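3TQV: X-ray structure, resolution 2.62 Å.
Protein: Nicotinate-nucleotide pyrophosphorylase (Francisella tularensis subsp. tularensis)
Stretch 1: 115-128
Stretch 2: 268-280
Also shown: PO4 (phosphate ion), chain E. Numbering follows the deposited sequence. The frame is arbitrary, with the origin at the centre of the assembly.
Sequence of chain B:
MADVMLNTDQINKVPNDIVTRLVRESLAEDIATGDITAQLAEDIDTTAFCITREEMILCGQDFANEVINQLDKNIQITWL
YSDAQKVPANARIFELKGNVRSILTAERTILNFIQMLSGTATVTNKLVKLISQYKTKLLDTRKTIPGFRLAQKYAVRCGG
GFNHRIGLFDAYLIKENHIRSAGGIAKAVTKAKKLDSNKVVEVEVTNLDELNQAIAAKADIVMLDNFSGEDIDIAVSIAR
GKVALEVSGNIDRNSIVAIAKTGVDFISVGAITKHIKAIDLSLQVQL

Stretch 1 115-128: QMLSGTATVTNKLV
Stretch 2, residues 268-280: SVGAITKHIKAID

Stretch 1 is helical throughout, part of a helix that extends beyond both ends of the segment. Stretch 2 has a short helical turn that ends at Lys-274; His-275 (-99/163) is the first residue to leave helical phi/psi; residues 276-279 then run extended, with phi from -133° to -65° and psi from 98° to 138°. The two chains run in opposite directions: CA atoms lie 4.7 Å apart for Gln-115 and Ile-279, 4.6 Å for Gly-119 and Ala-278, and 5.8 Å for Thr-124 and Ile-272. The contact buries 665 Å², summed over both sides.

At Gln-115 (chi1 -85°, chi2 173°) the backbone carries the one hydrogen bond between the stretches: Ile-279 N donates to Gln-115 O over 3.2 Å, with an N-H...O angle of 162°. The same carbonyl accepts a weak helical bond from Gly-119 N (3.0 Å from Gln-115 O) and a CA-H...O contact from Ala-278 CA (3.5 Å from Gln-115 O, angle at H 142°). The small Ala-278 side chain fits beside the helix, its CB 4.0 Å from Gln-115 CB.

Met-116, modelled as selenomethionine, has its CA-to-CB bond pointing away, and its all-t chain makes a looser apolar contact, CG to Ile-276 CD1 at 4.4 Å. Leu-117 also points away and takes no part. Ser-118 points toward stretch 2; its CB is 3.9 Å from Ile-279 CG1, while its hydroxyl is satisfied elsewhere in the structure.

Gly-119 permits the close backbone approach. Its CA lies 3.3 Å from Lys-277 O, and an ideal CB there would come within 2.6 Å of Lys-277 O, a clash. The CA-to-CB bond of Lys-277 is sideways and the end of its side chain (t, p, t, m) leads away, as suits a charged residue that stays exposed.

Thr-120 (chi1 -70°) touches both parts of stretch 2: its CG2 is 3.5 Å from Ile-272 O, and its OG1 is 3.6 Å from Ile-276 CD1. Ile-276 (m, m) has a sideways CA-to-CB bond, but the end of its side chain comes nearer the helix.

Ala-121 points away. Thr-122 (m) donates from OG1 to Ser-118 O at 2.6 Å and is also hydrogen-bonded elsewhere in the structure; this OG1 is 3.9 Å from Ile-279 CD1. Ile-279 (m, m) thus lies along Ser-118, Gly-119 and Thr-122, with 91 Å² covered.

Val-123 (t) begins the apolar cluster around Ile-272, its CG1 4.0 Å from Ile-272 CG2. Thr-124 OG1 donates to Thr-120 O (2.9 Å) and lies 4.0 Å from Ile-272 CB, so the hydroxyl is satisfied beside a hydrocarbon neighbour. Ile-272 (p, t) has the largest covered area, 93 Å².

Asn-125 and Lys-126 make no contact. Leu-127 (m, t) closes the interface: its CD1 is 3.7 Å from Ile-272 CG2 and 3.9 Å from Val-269 CG1. Beyond the helix contact, the phosphate accepts hydrogen bonds from Gly-270 N (2.8 Å to O3) and Lys-274 NZ (2.7 Å to O2).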

# COMPACT_ATOMS: atom_id res chain seq x y z
N GLN B 115 3.13 5.14 9.16
CA GLN B 115 3.92 4.01 8.66
C GLN B 115 4.02 4.04 7.16
O GLN B 115 5.09 3.85 6.58
CB GLN B 115 3.19 2.71 8.94
CG GLN B 115 3.40 2.12 10.28
CD GLN B 115 2.49 0.94 10.47
OE1 GLN B 115 1.75 0.55 9.56
NE2 GLN B 115 2.54 0.36 11.66
N MSE B 116 2.86 4.22 6.55
CA MSE B 116 2.70 4.05 5.14
C MSE B 116 3.32 5.22 4.40
O MSE B 116 4.24 5.05 3.59
CB MSE B 116 1.22 3.95 4.82
CG MSE B 116 0.94 3.58 3.40
SE MSE B 116 -0.84 4.12 2.91
CE MSE B 116 -0.65 3.98 0.98
N LEU B 117 2.81 6.42 4.68
CA LEU B 117 3.22 7.62 3.98
C LEU B 117 4.67 7.96 4.23
O LEU B 117 5.38 8.40 3.33
CB LEU B 117 2.31 8.79 4.35
CG LEU B 117 0.84 8.50 3.98
CD1 LEU B 117 -0.11 9.55 4.54
CD2 LEU B 117 0.69 8.35 2.47
N SER B 118 5.12 7.76 5.46
CA SER B 118 6.52 8.00 5.78
C SER B 118 7.32 6.95 5.05
O SER B 118 8.46 7.18 4.64
CB SER B 118 6.77 7.90 7.28
OG SER B 118 5.99 8.84 7.99
N GLY B 119 6.72 5.78 4.88
CA GLY B 119 7.35 4.73 4.12
C GLY B 119 7.62 5.24 2.72
O GLY B 119 8.77 5.29 2.26
N THR B 120 6.55 5.62 2.04
CA THR B 120 6.66 6.19 0.71
C THR B 120 7.66 7.33 0.64
O THR B 120 8.47 7.37 -0.28
CB THR B 120 5.30 6.63 0.16
OG1 THR B 120 4.52 5.47 -0.12
CG2 THR B 120 5.48 7.43 -1.14
N ALA B 121 7.61 8.25 1.59
CA ALA B 121 8.53 9.40 1.55
C ALA B 121 9.97 8.94 1.69
O ALA B 121 10.85 9.39 0.96
CB ALA B 121 8.19 10.43 2.62
N THR B 122 10.21 8.02 2.62
CA THR B 122 11.54 7.48 2.87
C THR B 122 12.15 6.71 1.68
O THR B 122 13.35 6.80 1.42
CB THR B 122 11.52 6.60 4.14
OG1 THR B 122 10.96 7.36 5.23
CG2 THR B 122 12.91 6.07 4.51
N VAL B 123 11.32 5.97 0.94
CA VAL B 123 11.81 5.33 -0.29
C VAL B 123 12.32 6.39 -1.25
O VAL B 123 13.39 6.27 -1.85
CB VAL B 123 10.68 4.62 -1.06
CG1 VAL B 123 11.28 3.79 -2.17
CG2 VAL B 123 9.84 3.79 -0.13
N THR B 124 11.51 7.43 -1.41
CA THR B 124 11.81 8.46 -2.37
C THR B 124 13.15 9.06 -1.97
O THR B 124 14.13 9.00 -2.72
CB THR B 124 10.70 9.52 -2.38
OG1 THR B 124 9.44 8.87 -2.57
CG2 THR B 124 10.93 10.56 -3.48
N ASN B 125 13.20 9.60 -0.75
CA ASN B 125 14.44 10.18 -0.31
C ASN B 125 15.68 9.31 -0.57
O ASN B 125 16.71 9.83 -1.03
CB ASN B 125 14.38 10.63 1.14
CG ASN B 125 15.51 11.58 1.47
OD1 ASN B 125 15.64 12.63 0.84
ND2 ASN B 125 16.36 11.20 2.42
N LYS B 126 15.62 8.02 -0.28
CA LYS B 126 16.77 7.18 -0.62
C LYS B 126 17.22 7.43 -2.06
O LYS B 126 18.33 7.89 -2.30
CB LYS B 126 16.50 5.69 -0.36
CG LYS B 126 16.96 5.22 1.01
CD LYS B 126 15.95 4.27 1.66
CE LYS B 126 16.19 4.09 3.16
NZ LYS B 126 15.03 3.39 3.81
N LEU B 127 16.35 7.13 -3.02
CA LEU B 127 16.67 7.32 -4.43
C LEU B 127 17.23 8.70 -4.68
O LEU B 127 18.21 8.84 -5.40
CB LEU B 127 15.44 7.10 -5.30
CG LEU B 127 14.87 5.69 -5.18
CD1 LEU B 127 14.10 5.31 -6.42
CD2 LEU B 127 16.00 4.71 -4.95
N VAL B 128 16.63 9.72 -4.07
CA VAL B 128 17.09 11.08 -4.26
C VAL B 128 18.52 11.28 -3.77
O VAL B 128 19.36 11.82 -4.50
CB VAL B 128 16.14 12.13 -3.61
CG1 VAL B 128 16.53 13.53 -4.05
CG2 VAL B 128 14.71 11.85 -4.00
N SER B 268 11.77 8.43 -14.23
CA SER B 268 10.50 7.94 -13.73
C SER B 268 10.71 6.65 -12.95
O SER B 268 11.51 5.80 -13.35
CB SER B 268 9.51 7.68 -14.87
OG SER B 268 8.19 7.55 -14.37
N VAL B 269 10.00 6.50 -11.85
CA VAL B 269 10.17 5.35 -10.98
C VAL B 269 8.83 5.01 -10.34
O VAL B 269 8.30 5.78 -9.53
CB VAL B 269 11.22 5.61 -9.88
CG1 VAL B 269 11.31 4.43 -8.94
CG2 VAL B 269 12.57 5.88 -10.50
N GLY B 270 8.27 3.87 -10.72
CA GLY B 270 7.02 3.42 -10.13
C GLY B 270 7.29 2.82 -8.77
O GLY B 270 6.40 2.75 -7.93
N ALA B 271 8.52 2.39 -8.56
CA ALA B 271 8.87 1.61 -7.37
C ALA B 271 8.54 2.39 -6.11
O ALA B 271 8.24 1.81 -5.07
CB ALA B 271 10.35 1.19 -7.39
N ILE B 272 8.58 3.71 -6.21
CA ILE B 272 8.43 4.55 -5.03
C ILE B 272 7.00 4.65 -4.52
O ILE B 272 6.77 5.17 -3.44
CB ILE B 272 9.03 5.95 -5.25
CG1 ILE B 272 8.33 6.65 -6.41
CG2 ILE B 272 10.53 5.85 -5.54
CD1 ILE B 272 8.75 8.10 -6.57
N THR B 273 6.04 4.12 -5.28
CA THR B 273 4.62 4.15 -4.89
C THR B 273 3.98 2.77 -4.94
O THR B 273 3.17 2.44 -4.09
CB THR B 273 3.77 5.15 -5.74
OG1 THR B 273 4.30 5.27 -7.07
CG2 THR B 273 3.74 6.51 -5.09
N LYS B 274 4.32 2.01 -5.97
CA LYS B 274 3.97 0.60 -6.15
C LYS B 274 4.17 -0.29 -4.92
O LYS B 274 3.28 -1.05 -4.51
CB LYS B 274 4.89 0.06 -7.24
CG LYS B 274 4.31 -0.99 -8.09
CD LYS B 274 5.05 -1.04 -9.41
CE LYS B 274 6.52 -1.32 -9.21
NZ LYS B 274 7.09 -1.58 -10.54
N HIS B 275 5.37 -0.25 -4.35
CA HIS B 275 5.70 -1.04 -3.18
C HIS B 275 5.59 -0.17 -1.95
O HIS B 275 5.56 1.05 -2.06
CB HIS B 275 7.13 -1.59 -3.30
CG HIS B 275 7.40 -2.32 -4.58
ND1 HIS B 275 6.44 -3.08 -5.22
CD2 HIS B 275 8.51 -2.40 -5.34
CE1 HIS B 275 6.95 -3.60 -6.32
NE2 HIS B 275 8.21 -3.20 -6.42
N ILE B 276 5.50 -0.79 -0.78
CA ILE B 276 5.57 -0.07 0.49
C ILE B 276 6.53 -0.75 1.46
O ILE B 276 6.38 -1.92 1.78
CB ILE B 276 4.21 0.01 1.19
CG1 ILE B 276 3.13 0.56 0.25
CG2 ILE B 276 4.34 0.90 2.39
CD1 ILE B 276 3.25 2.06 -0.06
N LYS B 277 7.53 -0.00 1.93
CA LYS B 277 8.30 -0.44 3.07
C LYS B 277 7.85 0.43 4.24
O LYS B 277 8.28 1.57 4.37
CB LYS B 277 9.80 -0.30 2.81
CG LYS B 277 10.71 -0.85 3.90
CD LYS B 277 10.41 -2.33 4.20
CE LYS B 277 10.95 -2.77 5.58
NZ LYS B 277 12.44 -2.79 5.68
N ALA B 278 6.94 -0.10 5.05
CA ALA B 278 6.45 0.67 6.19
C ALA B 278 7.54 0.95 7.23
O ALA B 278 8.37 0.09 7.56
CB ALA B 278 5.25 -0.01 6.84
N ILE B 279 7.54 2.18 7.72
CA ILE B 279 8.42 2.57 8.81
C ILE B 279 7.92 1.96 10.11
O ILE B 279 6.72 1.96 10.39
CB ILE B 279 8.45 4.10 8.97
CG1 ILE B 279 9.03 4.75 7.71
CG2 ILE B 279 9.22 4.48 10.23
CD1 ILE B 279 10.21 3.98 7.07
N ASP B 280 8.86 1.46 10.91
CA ASP B 280 8.53 0.88 12.20
C ASP B 280 8.34 1.95 13.29
O ASP B 280 9.25 2.74 13.62
CB ASP B 280 9.60 -0.14 12.60
CG ASP B 280 9.24 -0.88 13.86
OD1 ASP B 280 8.05 -0.97 14.20
OD2 ASP B 280 10.18 -1.37 14.51
P PO4 E . 7.91 1.27 -13.49
O1 PO4 E . 8.96 0.55 -14.29
O2 PO4 E . 7.66 0.49 -12.23
O3 PO4 E . 8.42 2.66 -13.22
O4 PO4 E . 6.63 1.40 -14.28